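Local coordinates for protein acyl-coenzyme A oxidase (Caenorhabditis elegans, PDB 5K3J) that catalyses the FAD-dependent first step of peroxisomal beta-oxidation, desaturating the five-carbon omega side chain of ascaroside-CoA pheromone precursors with oxygen as electron acceptor, at residues V166-S171 with N255-R260. Numbering follows the deposited sequence.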
ATOM      1  N   VAL A 166      15.698 -36.539 -12.209  1.00 31.98           N
ATOM      2  CA  VAL A 166      16.394 -37.815 -12.118  1.00 35.30           C
ATOM      3  C   VAL A 166      16.989 -38.235 -13.453  1.00 36.85           C
ATOM      4  O   VAL A 166      16.283 -38.336 -14.457  1.00 34.78           O
ATOM      5  CB  VAL A 166      15.447 -38.928 -11.618  1.00 36.11           C
ATOM      6  CG1 VAL A 166      16.020 -40.308 -11.932  1.00 35.90           C
ATOM      7  CG2 VAL A 166      15.178 -38.773 -10.128  1.00 34.54           C
ATOM      8  N   TYR A 167      18.290 -38.490 -13.462  1.00 49.17           N
ATOM      9  CA  TYR A 167      18.946 -38.922 -14.682  1.00 54.26           C
ATOM     10  C   TYR A 167      18.859 -40.436 -14.863  1.00 54.84           C
ATOM     11  O   TYR A 167      19.233 -41.212 -13.981  1.00 52.46           O
ATOM     12  CB  TYR A 167      20.405 -38.473 -14.695  1.00 55.67           C
ATOM     13  CG  TYR A 167      21.076 -38.681 -16.030  1.00 56.53           C
ATOM     14  CD1 TYR A 167      20.471 -38.246 -17.202  1.00 61.98           C
ATOM     15  CD2 TYR A 167      22.307 -39.313 -16.123  1.00 62.46           C
ATOM     16  CE1 TYR A 167      21.071 -38.436 -18.428  1.00 60.50           C
ATOM     17  CE2 TYR A 167      22.917 -39.506 -17.346  1.00 64.25           C
ATOM     18  CZ  TYR A 167      22.294 -39.067 -18.497  1.00 62.24           C
ATOM     19  OH  TYR A 167      22.896 -39.258 -19.719  1.00 61.83           O
ATOM     20  N   ASP A 168      18.342 -40.847 -16.014  1.00 59.33           N
ATOM     21  CA  ASP A 168      18.294 -42.253 -16.385  1.00 60.07           C
ATOM     22  C   ASP A 168      19.306 -42.499 -17.498  1.00 58.43           C
ATOM     23  O   ASP A 168      19.061 -42.169 -18.659  1.00 61.99           O
ATOM     24  CB  ASP A 168      16.882 -42.644 -16.820  1.00 59.40           C
ATOM     25  CG  ASP A 168      16.833 -43.986 -17.517  1.00 59.04           C
ATOM     26  OD1 ASP A 168      17.461 -44.947 -17.022  1.00 59.93           O
ATOM     27  OD2 ASP A 168      16.164 -44.075 -18.567  1.00 57.71           O
ATOM     28  N   ILE A 169      20.448 -43.069 -17.128  1.00 39.42           N
ATOM     29  CA  ILE A 169      21.574 -43.232 -18.042  1.00 36.61           C
ATOM     30  C   ILE A 169      21.206 -44.066 -19.270  1.00 35.46           C
ATOM     31  O   ILE A 169      21.759 -43.868 -20.351  1.00 32.96           O
ATOM     32  CB  ILE A 169      22.778 -43.880 -17.322  1.00 34.45           C
ATOM     33  CG1 ILE A 169      23.117 -43.103 -16.048  1.00 32.04           C
ATOM     34  CG2 ILE A 169      23.991 -43.930 -18.233  1.00 36.76           C
ATOM     35  CD1 ILE A 169      24.349 -43.615 -15.332  1.00 32.21           C
ATOM     36  N   ALA A 170      20.254 -44.978 -19.094  1.00 53.01           N
ATOM     37  CA  ALA A 170      19.837 -45.904 -20.147  1.00 58.13           C
ATOM     38  C   ALA A 170      19.496 -45.197 -21.456  1.00 55.28           C
ATOM     39  O   ALA A 170      20.074 -45.496 -22.504  1.00 49.48           O
ATOM     40  CB  ALA A 170      18.648 -46.726 -19.676  1.00 59.14           C
ATOM     41  N   SER A 171      18.555 -44.260 -21.388  1.00 56.84           N
ATOM     42  CA  SER A 171      18.118 -43.514 -22.562  1.00 53.64           C
ATOM     43  C   SER A 171      18.689 -42.102 -22.576  1.00 47.68           C
ATOM     44  O   SER A 171      18.344 -41.297 -23.443  1.00 43.89           O
ATOM     45  CB  SER A 171      16.590 -43.458 -22.616  1.00 53.53           C
ATOM     46  OG  SER A 171      16.064 -42.882 -21.431  1.00 51.93           O
ATOM     47  N   ASN A 255       6.608 -37.318 -14.486  1.00 33.34           N
ATOM     48  CA  ASN A 255       7.724 -38.072 -15.056  1.00 37.23           C
ATOM     49  C   ASN A 255       8.034 -37.638 -16.486  1.00 37.91           C
ATOM     50  O   ASN A 255       8.189 -38.468 -17.380  1.00 35.83           O
ATOM     51  CB  ASN A 255       7.440 -39.574 -15.003  1.00 36.48           C
ATOM     52  CG  ASN A 255       7.299 -40.094 -13.581  1.00 37.69           C
ATOM     53  OD1 ASN A 255       8.287 -40.247 -12.861  1.00 41.83           O
ATOM     54  ND2 ASN A 255       6.064 -40.364 -13.168  1.00 35.35           N
ATOM     55  N   LEU A 256       8.111 -36.326 -16.686  1.00 34.82           N
ATOM     56  CA  LEU A 256       8.380 -35.733 -17.991  1.00 34.49           C
ATOM     57  C   LEU A 256       9.839 -35.963 -18.381  1.00 34.19           C
ATOM     58  O   LEU A 256      10.748 -35.635 -17.621  1.00 31.61           O
ATOM     59  CB  LEU A 256       8.046 -34.237 -17.953  1.00 33.25           C
ATOM     60  CG  LEU A 256       7.843 -33.416 -19.228  1.00 34.90           C
ATOM     61  CD1 LEU A 256       9.163 -33.091 -19.905  1.00 36.47           C
ATOM     62  CD2 LEU A 256       6.919 -34.144 -20.178  1.00 36.37           C
ATOM     63  N   ARG A 257      10.057 -36.531 -19.564  1.00 30.36           N
ATOM     64  CA  ARG A 257      11.410 -36.855 -19.999  1.00 30.88           C
ATOM     65  C   ARG A 257      11.959 -35.847 -20.994  1.00 29.55           C
ATOM     66  O   ARG A 257      11.353 -35.583 -22.031  1.00 25.04           O
ATOM     67  CB  ARG A 257      11.460 -38.262 -20.604  1.00 32.98           C
ATOM     68  CG  ARG A 257      11.378 -39.372 -19.573  1.00 32.79           C
ATOM     69  CD  ARG A 257      11.424 -40.748 -20.220  1.00 34.26           C
ATOM     70  NE  ARG A 257      11.301 -41.821 -19.233  1.00 39.68           N
ATOM     71  CZ  ARG A 257      12.332 -42.454 -18.678  1.00 40.55           C
ATOM     72  NH1 ARG A 257      13.576 -42.128 -19.012  1.00 38.88           N
ATOM     73  NH2 ARG A 257      12.119 -43.417 -17.789  1.00 41.29           N
ATOM     74  N   VAL A 258      13.113 -35.284 -20.654  1.00 44.08           N
ATOM     75  CA  VAL A 258      13.834 -34.392 -21.546  1.00 46.10           C
ATOM     76  C   VAL A 258      15.258 -34.906 -21.732  1.00 45.20           C
ATOM     77  O   VAL A 258      15.824 -35.512 -20.822  1.00 48.22           O
ATOM     78  CB  VAL A 258      13.861 -32.940 -21.009  1.00 45.12           C
ATOM     79  CG1 VAL A 258      12.464 -32.349 -21.008  1.00 46.32           C
ATOM     80  CG2 VAL A 258      14.476 -32.883 -19.612  1.00 45.57           C
ATOM     81  N   PRO A 259      15.831 -34.690 -22.924  1.00 35.63           N
ATOM     82  CA  PRO A 259      17.217 -35.064 -23.216  1.00 33.49           C
ATOM     83  C   PRO A 259      18.206 -34.521 -22.187  1.00 33.24           C
ATOM     84  O   PRO A 259      17.959 -33.474 -21.586  1.00 28.56           O
ATOM     85  CB  PRO A 259      17.465 -34.433 -24.585  1.00 35.06           C
ATOM     86  CG  PRO A 259      16.126 -34.410 -25.222  1.00 35.63           C
ATOM     87  CD  PRO A 259      15.132 -34.181 -24.119  1.00 38.56           C
ATOM     88  N   ARG A 260      19.304 -35.246 -21.989  1.00 29.33           N
ATOM     89  CA  ARG A 260      20.393 -34.821 -21.114  1.00 28.83           C
ATOM     90  C   ARG A 260      20.856 -33.398 -21.429  1.00 27.81           C
ATOM     91  O   ARG A 260      21.285 -32.662 -20.539  1.00 29.50           O
ATOM     92  CB  ARG A 260      21.570 -35.793 -21.239  1.00 30.40           C
ATOM     93  CG  ARG A 260      22.815 -35.387 -20.468  1.00 30.97           C
ATOM     94  CD  ARG A 260      23.994 -36.274 -20.826  1.00 29.47           C
ATOM     95  NE  ARG A 260      24.414 -36.084 -22.212  1.00 29.57           N
ATOM     96  CZ  ARG A 260      25.358 -35.228 -22.597  1.00 26.59           C
ATOM     97  NH1 ARG A 260      25.988 -34.480 -21.699  1.00 26.47           N
ATOM     98  NH2 ARG A 260      25.676 -35.120 -23.879  1.00 23.56           N
TER
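With CG anti to the backbone N and beside the carbonyl carbon (chi1 167°), Asp168, whose CB already points toward 255-260, carries its carboxylate to Arg257; the same rotation in Tyr167 brings the end of the ring nearer to Arg260 than its CB direction alone would suggest. The two segments lie in the beta domain of the acyl-CoA oxidase fold. Strand 173-177 runs between their strands and pairs antiparallel with each, so these are next-but-one neighbours in one sheet and meet through side chains. Arg257, extended from CG to NE, reaches over the middle strand along Val175 and ends in a salt bridge, its NH1 lying 3.3 Å from Asp168 OD2. That bond is fairly straight (155° at the hydrogen) but meets OD2 on the anti side, somewhat out of the carboxylate plane, which stands 78° from the guanidinium. Glu173 of the middle strand takes a second salt bridge from NH1 and also hydrogen-bonds Ser171 OG, drawing the turn after Asp168 into the same surface polar group. Nearer the buried Tyr167 ring, the Arg260 chain passes obliquely, CB 3.9 Å from Tyr167 CE1. Arg260 NH1 hydrogen-bonds Val270 O, while Tyr167 OH, hydrogen-bonded to Ala272 O, lies 3.4 Å from Arg260 CD.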